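Side-chain contacts in 5,10-methylenetetrahydromethanopterin reductase (Methanopyrus kandleri, PDB 1EZW), which catalyses the reversible, coenzyme F420-dependent reduction of methylenetetrahydromethanopterin to methyltetrahydromethanopterin in methanogenesis from carbon dioxide: residues D14-I19 and N41-M46; N67-H72 and V125-A130; E133-I138 and G187-G192; A244-V249 and G288-D293; A250-G255 and E296-A301. All coordinates share one frame; numbering follows the deposited sequence.

Interaction 1: D14-I19 and N41-M46; sequences DKPTKI and NNYSYM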
# COMPACT_ATOMS: atom_id res chain seq x y z
N ASP A 14 -12.28 -13.68 -5.68
CA ASP A 14 -12.99 -12.56 -5.04
C ASP A 14 -12.16 -11.30 -5.24
O ASP A 14 -11.05 -11.35 -5.78
CB ASP A 14 -13.10 -12.82 -3.54
CG ASP A 14 -14.34 -12.15 -2.90
OD1 ASP A 14 -14.89 -11.16 -3.43
OD2 ASP A 14 -14.74 -12.62 -1.81
N LYS A 15 -12.71 -10.18 -4.80
CA LYS A 15 -11.99 -8.91 -4.92
C LYS A 15 -10.58 -8.97 -4.29
O LYS A 15 -10.40 -9.40 -3.15
CB LYS A 15 -12.78 -7.81 -4.22
CG LYS A 15 -14.15 -7.61 -4.91
CD LYS A 15 -15.05 -6.65 -4.23
CE LYS A 15 -16.43 -6.62 -4.94
NZ LYS A 15 -17.40 -7.78 -4.70
N PRO A 16 -9.55 -8.53 -5.02
CA PRO A 16 -8.21 -8.58 -4.44
C PRO A 16 -8.05 -7.96 -3.06
O PRO A 16 -7.28 -8.47 -2.22
CB PRO A 16 -7.34 -7.88 -5.49
CG PRO A 16 -7.98 -8.37 -6.79
CD PRO A 16 -9.50 -8.18 -6.47
N THR A 17 -8.74 -6.84 -2.81
CA THR A 17 -8.69 -6.20 -1.51
C THR A 17 -9.37 -7.07 -0.43
O THR A 17 -9.01 -6.97 0.74
CB THR A 17 -9.36 -4.81 -1.56
OG1 THR A 17 -10.64 -4.93 -2.20
CG2 THR A 17 -8.51 -3.88 -2.35
N LYS A 18 -10.36 -7.89 -0.79
CA LYS A 18 -10.99 -8.76 0.21
C LYS A 18 -10.02 -9.89 0.55
O LYS A 18 -9.81 -10.24 1.73
CB LYS A 18 -12.30 -9.33 -0.33
CG LYS A 18 -12.90 -10.48 0.50
CD LYS A 18 -13.20 -10.07 1.92
CE LYS A 18 -14.36 -9.10 2.01
NZ LYS A 18 -15.58 -9.74 1.52
N ILE A 19 -9.38 -10.43 -0.49
CA ILE A 19 -8.42 -11.51 -0.29
C ILE A 19 -7.29 -10.96 0.60
O ILE A 19 -6.90 -11.60 1.60
CB ILE A 19 -7.83 -12.02 -1.63
CG1 ILE A 19 -8.92 -12.64 -2.54
CG2 ILE A 19 -6.74 -13.09 -1.32
CD1 ILE A 19 -9.73 -13.80 -1.91
N ASN A 41 -7.79 -18.15 -14.72
CA ASN A 41 -9.13 -17.60 -14.72
C ASN A 41 -9.42 -16.66 -13.57
O ASN A 41 -10.40 -15.94 -13.58
CB ASN A 41 -10.19 -18.73 -14.72
CG ASN A 41 -9.97 -19.75 -13.64
OD1 ASN A 41 -8.91 -20.34 -13.54
ND2 ASN A 41 -10.99 -19.99 -12.84
N ASN A 42 -8.53 -16.65 -12.58
CA ASN A 42 -8.74 -15.80 -11.40
C ASN A 42 -7.75 -14.66 -11.44
O ASN A 42 -7.00 -14.53 -12.41
CB ASN A 42 -8.54 -16.64 -10.15
CG ASN A 42 -9.64 -17.69 -10.01
OD1 ASN A 42 -10.79 -17.39 -10.24
ND2 ASN A 42 -9.28 -18.90 -9.63
N TYR A 43 -7.75 -13.82 -10.39
CA TYR A 43 -6.78 -12.73 -10.37
C TYR A 43 -5.38 -13.37 -10.21
O TYR A 43 -5.22 -14.46 -9.66
CB TYR A 43 -7.11 -11.74 -9.25
CG TYR A 43 -8.35 -10.94 -9.52
CD1 TYR A 43 -9.56 -11.25 -8.89
CD2 TYR A 43 -8.30 -9.87 -10.44
CE1 TYR A 43 -10.73 -10.49 -9.16
CE2 TYR A 43 -9.43 -9.12 -10.72
CZ TYR A 43 -10.64 -9.43 -10.07
OH TYR A 43 -11.75 -8.68 -10.36
N SER A 44 -4.37 -12.70 -10.73
CA SER A 44 -3.04 -13.28 -10.75
C SER A 44 -2.42 -13.31 -9.38
O SER A 44 -2.60 -12.39 -8.59
CB SER A 44 -2.15 -12.54 -11.73
OG SER A 44 -1.85 -11.23 -11.27
N TYR A 45 -1.68 -14.38 -9.12
CA TYR A 45 -1.10 -14.54 -7.79
C TYR A 45 -0.11 -13.43 -7.48
O TYR A 45 -0.04 -13.00 -6.33
CB TYR A 45 -0.46 -15.94 -7.60
CG TYR A 45 0.94 -16.17 -8.18
CD1 TYR A 45 2.09 -15.62 -7.59
CD2 TYR A 45 1.09 -16.95 -9.32
CE1 TYR A 45 3.33 -15.84 -8.09
CE2 TYR A 45 2.36 -17.19 -9.85
CZ TYR A 45 3.47 -16.64 -9.23
OH TYR A 45 4.71 -16.88 -9.72
N MET A 46 0.65 -12.95 -8.47
CA MET A 46 1.60 -11.88 -8.23
C MET A 46 0.88 -10.59 -7.85
O MET A 46 1.32 -9.88 -6.93
CB MET A 46 2.49 -11.62 -9.46
CG MET A 46 3.80 -12.37 -9.44
SD MET A 46 4.72 -12.13 -7.89
CE MET A 46 5.49 -10.47 -7.90

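Interaction 2: N67-H72 and V125-A130; sequences NPYTRH and VGPATA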
# COMPACT_ATOMS: atom_id res chain seq x y z
N ASN A 67 3.21 -23.62 -11.26
CA ASN A 67 3.67 -24.80 -12.03
C ASN A 67 4.81 -24.44 -12.96
O ASN A 67 5.11 -23.27 -13.19
CB ASN A 67 2.48 -25.38 -12.84
CG ASN A 67 1.90 -24.37 -13.82
OD1 ASN A 67 0.91 -23.66 -13.52
ND2 ASN A 67 2.53 -24.25 -14.98
N PRO A 68 5.48 -25.45 -13.53
CA PRO A 68 6.61 -25.19 -14.45
C PRO A 68 6.28 -24.77 -15.86
O PRO A 68 7.19 -24.37 -16.60
CB PRO A 68 7.30 -26.58 -14.55
CG PRO A 68 6.74 -27.36 -13.34
CD PRO A 68 5.32 -26.89 -13.25
N TYR A 69 5.01 -24.85 -16.23
CA TYR A 69 4.61 -24.70 -17.63
C TYR A 69 4.06 -23.42 -18.17
O TYR A 69 4.37 -23.04 -19.30
CB TYR A 69 3.57 -25.79 -17.96
CG TYR A 69 4.02 -27.18 -17.51
CD1 TYR A 69 3.43 -27.79 -16.40
CD2 TYR A 69 5.12 -27.82 -18.13
CE1 TYR A 69 3.90 -29.00 -15.90
CE2 TYR A 69 5.61 -29.06 -17.61
CZ TYR A 69 4.99 -29.63 -16.50
OH TYR A 69 5.43 -30.85 -15.96
N THR A 70 3.19 -22.76 -17.41
CA THR A 70 2.55 -21.58 -17.96
C THR A 70 3.42 -20.33 -17.96
O THR A 70 3.01 -19.31 -18.52
CB THR A 70 1.25 -21.28 -17.21
OG1 THR A 70 1.60 -20.95 -15.86
CG2 THR A 70 0.26 -22.52 -17.26
N ARG A 71 4.59 -20.39 -17.32
CA ARG A 71 5.53 -19.25 -17.32
C ARG A 71 6.91 -19.88 -17.35
O ARG A 71 7.12 -20.94 -16.77
CB ARG A 71 5.45 -18.45 -16.01
CG ARG A 71 4.08 -17.84 -15.74
CD ARG A 71 4.20 -17.09 -14.38
NE ARG A 71 2.91 -16.55 -13.92
CZ ARG A 71 1.94 -17.30 -13.41
NH1 ARG A 71 0.79 -16.76 -13.01
NH2 ARG A 71 2.12 -18.61 -13.31
N HIS A 72 7.87 -19.21 -17.98
CA HIS A 72 9.23 -19.70 -18.00
C HIS A 72 9.73 -19.74 -16.55
O HIS A 72 9.41 -18.86 -15.75
CB HIS A 72 10.09 -18.74 -18.83
CG HIS A 72 11.45 -19.27 -19.17
ND1 HIS A 72 12.47 -19.36 -18.25
CD2 HIS A 72 11.94 -19.74 -20.35
CE1 HIS A 72 13.54 -19.88 -18.85
NE2 HIS A 72 13.25 -20.12 -20.12
N VAL A 125 8.96 -35.17 -21.00
CA VAL A 125 9.66 -35.09 -19.74
C VAL A 125 8.64 -35.32 -18.64
O VAL A 125 7.54 -34.76 -18.68
CB VAL A 125 10.28 -33.67 -19.54
CG1 VAL A 125 11.01 -33.59 -18.20
CG2 VAL A 125 11.25 -33.35 -20.66
N GLY A 126 9.00 -36.14 -17.65
CA GLY A 126 8.07 -36.39 -16.57
C GLY A 126 7.90 -35.12 -15.72
O GLY A 126 8.85 -34.36 -15.53
N PRO A 127 6.69 -34.86 -15.22
CA PRO A 127 6.38 -33.69 -14.39
C PRO A 127 7.29 -33.60 -13.17
O PRO A 127 7.71 -32.50 -12.77
CB PRO A 127 4.91 -33.93 -14.03
CG PRO A 127 4.40 -34.53 -15.30
CD PRO A 127 5.46 -35.63 -15.46
N ALA A 128 7.65 -34.74 -12.55
CA ALA A 128 8.53 -34.64 -11.40
C ALA A 128 9.91 -34.13 -11.82
O ALA A 128 10.58 -33.40 -11.06
CB ALA A 128 8.64 -36.00 -10.68
N THR A 129 10.35 -34.52 -13.01
CA THR A 129 11.64 -34.04 -13.52
C THR A 129 11.51 -32.55 -13.83
O THR A 129 12.40 -31.79 -13.47
CB THR A 129 12.07 -34.83 -14.75
OG1 THR A 129 12.42 -36.15 -14.30
CG2 THR A 129 13.27 -34.17 -15.42
N ALA A 130 10.42 -32.13 -14.47
CA ALA A 130 10.22 -30.70 -14.75
C ALA A 130 10.28 -29.89 -13.44
O ALA A 130 10.92 -28.83 -13.39
CB ALA A 130 8.89 -30.45 -15.48
O HOH W 1 6.78 -32.37 -17.62

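Interaction 3: E133-I138 and G187-G192; sequences EVKEVI and GEIANG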
# COMPACT_ATOMS: atom_id res chain seq x y z
N GLU A 133 13.81 -29.50 -12.20
CA GLU A 133 14.55 -28.53 -13.01
C GLU A 133 14.13 -27.11 -12.68
O GLU A 133 14.99 -26.24 -12.55
CB GLU A 133 14.36 -28.80 -14.51
CG GLU A 133 14.98 -30.18 -14.89
CD GLU A 133 15.04 -30.44 -16.36
OE1 GLU A 133 15.44 -31.58 -16.73
OE2 GLU A 133 14.70 -29.55 -17.18
N VAL A 134 12.84 -26.89 -12.54
CA VAL A 134 12.40 -25.53 -12.19
C VAL A 134 13.00 -25.17 -10.84
O VAL A 134 13.41 -24.02 -10.63
CB VAL A 134 10.87 -25.39 -12.09
CG1 VAL A 134 10.52 -23.94 -11.66
CG2 VAL A 134 10.24 -25.66 -13.40
N LYS A 135 13.05 -26.12 -9.90
CA LYS A 135 13.65 -25.80 -8.62
C LYS A 135 15.12 -25.36 -8.79
O LYS A 135 15.55 -24.36 -8.19
CB LYS A 135 13.57 -27.00 -7.66
CG LYS A 135 14.04 -26.60 -6.29
CD LYS A 135 14.42 -27.76 -5.39
CE LYS A 135 14.95 -27.23 -4.05
NZ LYS A 135 15.80 -28.18 -3.27
N GLU A 136 15.91 -26.11 -9.57
CA GLU A 136 17.30 -25.71 -9.76
C GLU A 136 17.42 -24.31 -10.37
O GLU A 136 18.27 -23.53 -9.95
CB GLU A 136 18.05 -26.71 -10.65
CG GLU A 136 18.22 -28.04 -10.00
CD GLU A 136 18.95 -27.94 -8.68
OE1 GLU A 136 18.50 -28.60 -7.72
OE2 GLU A 136 19.97 -27.21 -8.58
N VAL A 137 16.58 -24.00 -11.34
CA VAL A 137 16.63 -22.68 -11.95
C VAL A 137 16.28 -21.58 -10.94
O VAL A 137 16.94 -20.54 -10.86
CB VAL A 137 15.69 -22.60 -13.17
CG1 VAL A 137 15.50 -21.12 -13.62
CG2 VAL A 137 16.28 -23.45 -14.31
N ILE A 138 15.22 -21.80 -10.18
CA ILE A 138 14.84 -20.80 -9.19
C ILE A 138 15.92 -20.53 -8.18
O ILE A 138 16.23 -19.38 -7.90
CB ILE A 138 13.53 -21.22 -8.47
CG1 ILE A 138 12.38 -21.20 -9.47
CG2 ILE A 138 13.28 -20.29 -7.26
CD1 ILE A 138 11.05 -21.74 -8.85
N GLY A 187 9.94 -35.47 -0.76
CA GLY A 187 10.74 -35.77 0.42
C GLY A 187 12.22 -35.62 0.12
O GLY A 187 13.04 -35.30 0.98
N GLU A 188 12.58 -35.79 -1.13
CA GLU A 188 13.97 -35.67 -1.49
C GLU A 188 14.45 -34.24 -1.69
O GLU A 188 15.54 -33.88 -1.26
CB GLU A 188 14.27 -36.47 -2.78
CG GLU A 188 15.69 -36.27 -3.28
CD GLU A 188 15.96 -36.92 -4.63
OE1 GLU A 188 16.87 -36.41 -5.33
OE2 GLU A 188 15.28 -37.93 -4.99
N ILE A 189 13.60 -33.40 -2.30
CA ILE A 189 14.07 -32.07 -2.65
C ILE A 189 13.32 -30.88 -2.05
O ILE A 189 13.77 -29.74 -2.22
CB ILE A 189 14.03 -31.85 -4.20
CG1 ILE A 189 12.58 -31.65 -4.66
CG2 ILE A 189 14.64 -33.09 -4.95
CD1 ILE A 189 12.37 -31.31 -6.13
N ALA A 190 12.24 -31.14 -1.33
CA ALA A 190 11.48 -29.99 -0.82
C ALA A 190 11.58 -29.69 0.67
O ALA A 190 11.85 -30.58 1.49
CB ALA A 190 10.01 -30.19 -1.20
N ASN A 191 11.33 -28.43 1.04
CA ASN A 191 11.27 -28.07 2.46
C ASN A 191 9.90 -28.46 3.03
O ASN A 191 9.74 -28.55 4.22
CB ASN A 191 11.41 -26.56 2.62
CG ASN A 191 12.79 -26.10 2.29
OD1 ASN A 191 13.75 -26.50 2.97
ND2 ASN A 191 12.93 -25.30 1.26
N GLY A 192 8.94 -28.64 2.14
CA GLY A 192 7.60 -29.02 2.56
C GLY A 192 6.79 -29.64 1.45
O GLY A 192 7.15 -29.56 0.27

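Interaction 4: A244-V249 and G288-D293; sequences ATKIVV and GLVDED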
# COMPACT_ATOMS: atom_id res chain seq x y z
N ALA A 244 -21.82 -26.00 5.19
CA ALA A 244 -20.98 -25.19 4.30
C ALA A 244 -19.98 -26.00 3.50
O ALA A 244 -19.52 -25.58 2.43
CB ALA A 244 -20.27 -24.11 5.13
N THR A 245 -19.61 -27.18 4.00
CA THR A 245 -18.65 -27.99 3.27
C THR A 245 -19.23 -28.73 2.07
O THR A 245 -18.49 -29.05 1.14
CB THR A 245 -18.02 -29.13 4.13
OG1 THR A 245 -19.04 -30.10 4.43
CG2 THR A 245 -17.45 -28.62 5.42
N LYS A 246 -20.53 -28.97 2.06
CA LYS A 246 -21.12 -29.80 0.99
C LYS A 246 -20.76 -29.55 -0.46
O LYS A 246 -20.30 -30.47 -1.14
CB LYS A 246 -22.63 -29.89 1.19
CG LYS A 246 -22.95 -30.68 2.46
CD LYS A 246 -24.44 -30.88 2.72
CE LYS A 246 -24.65 -31.58 4.06
NZ LYS A 246 -26.09 -31.71 4.44
N ILE A 247 -20.94 -28.32 -0.94
CA ILE A 247 -20.59 -28.07 -2.33
C ILE A 247 -19.13 -28.43 -2.58
O ILE A 247 -18.81 -29.05 -3.59
CB ILE A 247 -20.83 -26.60 -2.74
CG1 ILE A 247 -20.45 -26.40 -4.21
CG2 ILE A 247 -19.98 -25.66 -1.88
CD1 ILE A 247 -21.19 -27.29 -5.19
N VAL A 248 -18.25 -28.05 -1.66
CA VAL A 248 -16.84 -28.35 -1.87
C VAL A 248 -16.56 -29.86 -1.81
O VAL A 248 -15.84 -30.40 -2.64
CB VAL A 248 -15.93 -27.59 -0.86
CG1 VAL A 248 -14.47 -27.95 -1.11
CG2 VAL A 248 -16.13 -26.06 -1.02
N VAL A 249 -17.14 -30.56 -0.83
CA VAL A 249 -16.92 -32.00 -0.73
C VAL A 249 -17.49 -32.70 -1.97
O VAL A 249 -16.87 -33.63 -2.50
CB VAL A 249 -17.56 -32.57 0.56
CG1 VAL A 249 -17.62 -34.09 0.48
CG2 VAL A 249 -16.72 -32.15 1.78
N GLY A 288 -27.24 -32.47 -1.88
CA GLY A 288 -28.15 -33.37 -1.19
C GLY A 288 -27.59 -34.78 -1.03
O GLY A 288 -27.92 -35.47 -0.06
N LEU A 289 -26.75 -35.20 -1.96
CA LEU A 289 -26.13 -36.53 -1.92
C LEU A 289 -24.93 -36.67 -0.97
O LEU A 289 -24.61 -37.78 -0.54
CB LEU A 289 -25.71 -36.95 -3.33
CG LEU A 289 -26.88 -37.11 -4.31
CD1 LEU A 289 -26.36 -37.59 -5.66
CD2 LEU A 289 -27.87 -38.11 -3.74
N VAL A 290 -24.26 -35.56 -0.65
CA VAL A 290 -23.10 -35.62 0.25
C VAL A 290 -23.51 -36.14 1.63
O VAL A 290 -24.32 -35.51 2.32
CB VAL A 290 -22.43 -34.23 0.42
CG1 VAL A 290 -21.29 -34.32 1.45
CG2 VAL A 290 -21.88 -33.76 -0.92
N ASP A 291 -22.94 -37.27 2.04
CA ASP A 291 -23.30 -37.83 3.35
C ASP A 291 -22.23 -37.64 4.42
O ASP A 291 -21.20 -37.02 4.19
CB ASP A 291 -23.66 -39.31 3.20
CG ASP A 291 -22.49 -40.15 2.73
OD1 ASP A 291 -22.75 -41.20 2.11
OD2 ASP A 291 -21.32 -39.81 3.00
N GLU A 292 -22.49 -38.19 5.60
CA GLU A 292 -21.54 -38.00 6.68
C GLU A 292 -20.18 -38.62 6.46
O GLU A 292 -19.18 -38.07 6.92
CB GLU A 292 -22.13 -38.50 7.99
CG GLU A 292 -23.37 -37.73 8.35
CD GLU A 292 -23.72 -37.84 9.80
OE1 GLU A 292 -24.73 -37.23 10.21
OE2 GLU A 292 -22.98 -38.53 10.54
N ASP A 293 -20.12 -39.74 5.75
CA ASP A 293 -18.83 -40.37 5.54
C ASP A 293 -17.96 -39.56 4.59
O ASP A 293 -16.74 -39.50 4.76
CB ASP A 293 -18.98 -41.80 5.03
CG ASP A 293 -19.72 -42.68 6.02
OD1 ASP A 293 -19.51 -42.55 7.26
OD2 ASP A 293 -20.50 -43.54 5.57

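Interaction 5: A250-G255 and E296-A301; sequences AFIVMG and EAFSIA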
# COMPACT_ATOMS: atom_id res chain seq x y z
N ALA A 250 -18.64 -32.24 -2.45
CA ALA A 250 -19.24 -32.83 -3.64
C ALA A 250 -18.22 -32.85 -4.78
O ALA A 250 -18.05 -33.88 -5.44
CB ALA A 250 -20.48 -32.05 -4.06
N PHE A 251 -17.53 -31.73 -5.00
CA PHE A 251 -16.50 -31.68 -6.04
C PHE A 251 -15.31 -32.57 -5.72
O PHE A 251 -14.68 -33.13 -6.63
CB PHE A 251 -15.99 -30.25 -6.27
CG PHE A 251 -16.79 -29.48 -7.28
CD1 PHE A 251 -18.05 -28.97 -6.98
CD2 PHE A 251 -16.28 -29.28 -8.57
CE1 PHE A 251 -18.80 -28.29 -7.94
CE2 PHE A 251 -17.02 -28.60 -9.53
CZ PHE A 251 -18.28 -28.10 -9.21
N ILE A 252 -14.98 -32.68 -4.44
CA ILE A 252 -13.86 -33.52 -4.06
C ILE A 252 -14.22 -34.99 -4.35
O ILE A 252 -13.42 -35.73 -4.91
CB ILE A 252 -13.52 -33.36 -2.56
CG1 ILE A 252 -13.09 -31.91 -2.30
CG2 ILE A 252 -12.43 -34.37 -2.16
CD1 ILE A 252 -12.76 -31.59 -0.85
N VAL A 253 -15.43 -35.38 -3.96
CA VAL A 253 -15.90 -36.74 -4.18
C VAL A 253 -15.82 -37.04 -5.67
O VAL A 253 -15.34 -38.09 -6.08
CB VAL A 253 -17.36 -36.94 -3.72
CG1 VAL A 253 -17.86 -38.32 -4.15
CG2 VAL A 253 -17.45 -36.81 -2.21
N MET A 254 -16.29 -36.10 -6.48
CA MET A 254 -16.26 -36.28 -7.93
C MET A 254 -14.87 -36.54 -8.51
O MET A 254 -14.71 -37.42 -9.35
CB MET A 254 -16.84 -35.08 -8.64
CG MET A 254 -16.75 -35.20 -10.15
SD MET A 254 -17.17 -33.66 -10.95
CE MET A 254 -15.84 -32.61 -10.33
N GLY A 255 -13.88 -35.76 -8.06
CA GLY A 255 -12.53 -35.90 -8.58
C GLY A 255 -11.61 -36.86 -7.85
O GLY A 255 -10.40 -36.85 -8.08
N GLU A 296 -16.65 -36.61 6.56
CA GLU A 296 -15.59 -37.03 7.47
C GLU A 296 -14.31 -37.35 6.68
O GLU A 296 -13.19 -37.12 7.14
CB GLU A 296 -16.05 -38.28 8.24
CG GLU A 296 -15.13 -38.83 9.32
CD GLU A 296 -13.84 -39.42 8.79
OE1 GLU A 296 -13.82 -39.96 7.66
OE2 GLU A 296 -12.84 -39.37 9.53
N ALA A 297 -14.47 -37.89 5.49
CA ALA A 297 -13.32 -38.24 4.71
C ALA A 297 -12.61 -37.06 4.06
O ALA A 297 -11.37 -37.02 4.02
CB ALA A 297 -13.72 -39.22 3.63
N PHE A 298 -13.40 -36.11 3.59
CA PHE A 298 -12.82 -35.04 2.79
C PHE A 298 -12.84 -33.62 3.31
O PHE A 298 -12.62 -32.69 2.54
CB PHE A 298 -13.48 -35.09 1.41
CG PHE A 298 -13.37 -36.46 0.74
CD1 PHE A 298 -14.52 -37.19 0.40
CD2 PHE A 298 -12.13 -37.02 0.49
CE1 PHE A 298 -14.41 -38.47 -0.16
CE2 PHE A 298 -12.00 -38.29 -0.07
CZ PHE A 298 -13.15 -39.02 -0.40
N SER A 299 -13.06 -33.45 4.60
CA SER A 299 -13.06 -32.10 5.17
C SER A 299 -12.81 -32.21 6.66
O SER A 299 -12.88 -33.32 7.25
CB SER A 299 -14.41 -31.41 4.96
OG SER A 299 -15.40 -31.87 5.89
N ILE A 300 -12.49 -31.07 7.25
CA ILE A 300 -12.35 -30.94 8.69
C ILE A 300 -13.47 -29.95 8.95
O ILE A 300 -13.36 -28.75 8.64
CB ILE A 300 -11.01 -30.33 9.11
CG1 ILE A 300 -9.87 -31.30 8.83
CG2 ILE A 300 -11.01 -30.03 10.60
CD1 ILE A 300 -8.53 -30.68 9.17
N ALA A 301 -14.58 -30.44 9.50
CA ALA A 301 -15.72 -29.57 9.74
C ALA A 301 -16.42 -29.73 11.09
O ALA A 301 -16.53 -30.84 11.62
CB ALA A 301 -16.75 -29.76 8.61

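Interaction 1: D14-I19 and N41-M46
D14, whose backbone O lies beside the Y43 ring, accepts a hydrogen bond from the backbone N of the next residue through its own carboxylate: K15 N to D14 OD1 is 2.8 Å, a moderately bent bond. The amide meets the anti side of OD1, 28° out of the carboxylate plane. The bond lies just ahead of the helix that starts at P16, with K15 as its N-cap residue. Across the contact, D14 O comes within 3.4 Å of Y43 CD1 at an oblique angle to the ring. P16 takes one ring face. Its CG stands 3.8 Å from the centroid of the Y43 ring and 13° off the ring normal, a CH-pi contact, while P16 CD shifts toward the phenol end and reaches Y43 CE1 at 3.8 Å. The pyrrolidine and the tyrosine side chain cross at about a right angle. With CG anti to the carbonyl carbon (chi1 -71°), Y43 carries its ring against P16 in the first turn of the other helix and on to the subunit boundary. There its OH is hydrogen-bonded to R164 O of the second subunit, and its ring meets that of W85 of the same subunit. The two segments are the loops that lead out of the neighbouring parallel strands 5-10 and 33-36 into helices 16-28 and 45-54, an arrangement characteristic of the C-terminal rim of a TIM barrel.

Interaction 2: N67-H72 and V125-A130
Y69, A130 and P68 bury most of the surface here. The phenol of Y69 reaches across with its hydroxyl end: Y69 OH lies 3.5 Å from A130 CB and 3.4 Å from P127 CA, so it rests on the first turn of the helix that begins at P127. The methyl of A130 sits oblique to the ring, and Y69 CZ is 4.1 Å from A130 CB. P68 of the same segment places its CB over the centre of one ring face, and that same carbon touches A130 CB at 4.3 Å; A130 is thus packed by two consecutive residues of the loop. A water supplies the polar link. Y69 OH donates to it at 2.6 Å, and the water in turn donates to V125 O at 2.7 Å, just before the N-cap residue G126. The phenol proton is thereby used, although no direct hydrogen bond joins the segments. The chi1 of -49° keeps Y69 CG beside its backbone N and carries the ring out to this helix start. P68 O is held separately by W117 NE1 and Y153 OH. In TIM-barrel terms, the loop between strand 60-63 and helix 73-86 packs on the start of helix 127-142, which comes after strand 93-95 and the short helix 100-106.

Interaction 3: E133-I138 and G187-G192
K135 lays the outer part of its side chain alongside I189, the two chains sliding past each other in opposite directions, with K135 CD 4.2 Å from I189 CD1. The lysine is extended throughout, its CG opposite the backbone N (chi1 -173°), and this straight reach brings the ammonium group to the main chain of the other segment. K135 NZ donates to I189 O at 2.8 Å; the approach lies in the carbonyl plane, with a C=O...N angle of 147°. The methylene next to the charge follows it in, K135 CE standing 3.3 Å from I189 O. That oxygen belongs to the last residue of helix 180-189, where a positive charge would probably be favoured by the helix's C-terminal end. I189 holds CG1 between its backbone N and carbonyl carbon, the crowded position (chi1 74°), which leaves CD1 over the aliphatic part of the lysine. The contact thus combines an aliphatic overlap with one hydrogen bond; both residues are partly exposed. One turn nearer the start of helix 127-142, R132 forms a salt bridge with E188. K135 also packs on F173 and I189 on M175, so the two helices lie side by side against strand 173-176, which comes between them in the chain.

Interaction 4: A244-V249 and G288-D293
No aromatic ring or side-chain carboxylate takes part where K246 and V249 meet V290; the flat group touched is the peptide carbonyl of K246, whose O lies 3.7 Å from V290 CG2. The rest is aliphatic. V290 is the residue with most surface buried, and it enters with its whole isopropyl group: CB and CG1 face the lysine, and CG1 also meets the valine one turn further on. V290 CG1 lies 3.8 Å from V249 CG1, methyl against methyl, and 4.1 Å from K246 CG. Both valines hold CG1 opposite the backbone N (chi1 167° for V249 and 175° for V290), which turns these two methyls toward each other. The helix bearing K246 and V249 spans 238-254 and belongs to a long, mostly helical excursion of the TIM barrel between strand 225-229 and strand 321-324; V290 sits in the short connection that joins helix 283-289 to helix 292-298 within the same excursion. K246 contributes its root: CG packs on V290 CB at 4.1 Å, and beyond it the extended chain ends at NZ in a salt bridge with E243. Next to V290, D291 is the N-cap of the second helix, its OD2 accepting from M294 N and its OD1 paired with K270. I295, the fourth residue of helix 292-298, packs against both K246 and V290.

Interaction 5: A250-G255 and E296-A301
F298 begins its contact at the first side-chain carbon: F298 CB is 3.8 Å from I252 CG2. The same methyl continues along the root of the ring, 3.7 Å from F298 CG and 3.8 Å from F298 CD2, in an oblique approach. On the other side of the ring, along CD1 and CE1, V253 takes over, with V253 CG2 3.9 Å from F298 CD1 and 4.0 Å from F298 CE1, its side chain crossing the phenylalanine at about a right angle. Consecutive residues near the end of helix 238-254 therefore divide the two ortho carbons between them. The segment that carries F298 is a turning point in the helical excursion of the TIM barrel that follows strand 225-229: it joins helix 292-298 to strand 300-302, which pairs in parallel with strand 232-234. Over the centre of one ring face lies the methyl of A297, with A297 CB 3.8 Å above the plane, and H264 meets F298 edge-to-face. The I252 side chain runs past that of F298 in the opposite direction. Its CG2 stands opposite the backbone N and faces the phenylalanine, whereas its longer branch, with CG1 beside that N (chi1 -62°), carries CD1 to the main chain, 3.6 Å from F298 O. Just beyond, S299 OG is hydrogen-bonded to I295 O, tying the residue after F298 back to the preceding helical turn.

Interactions 4 and 5 form one continuous packing zone, their centres about 7 Å apart: they share helices 238-254 and 292-298, and T245 CG2 lies 3.5 Å from A301 CB while V290 CG2 lies 3.8 Å from A250 CB. Interactions 2 and 3 are likewise joined through helix 127-142, with centres about 12 Å apart and P68 packing on V134. These two groups stand well apart, interactions 3 and 4 having centres about 35 Å from each other. Interaction 1 reaches interaction 2 where Y45 CE2 comes 3.6 Å from R71 NH1, and both border the second subunit. No coenzyme is bound here; the magnesium ion, at T56 and S57, involves none of the five contacts.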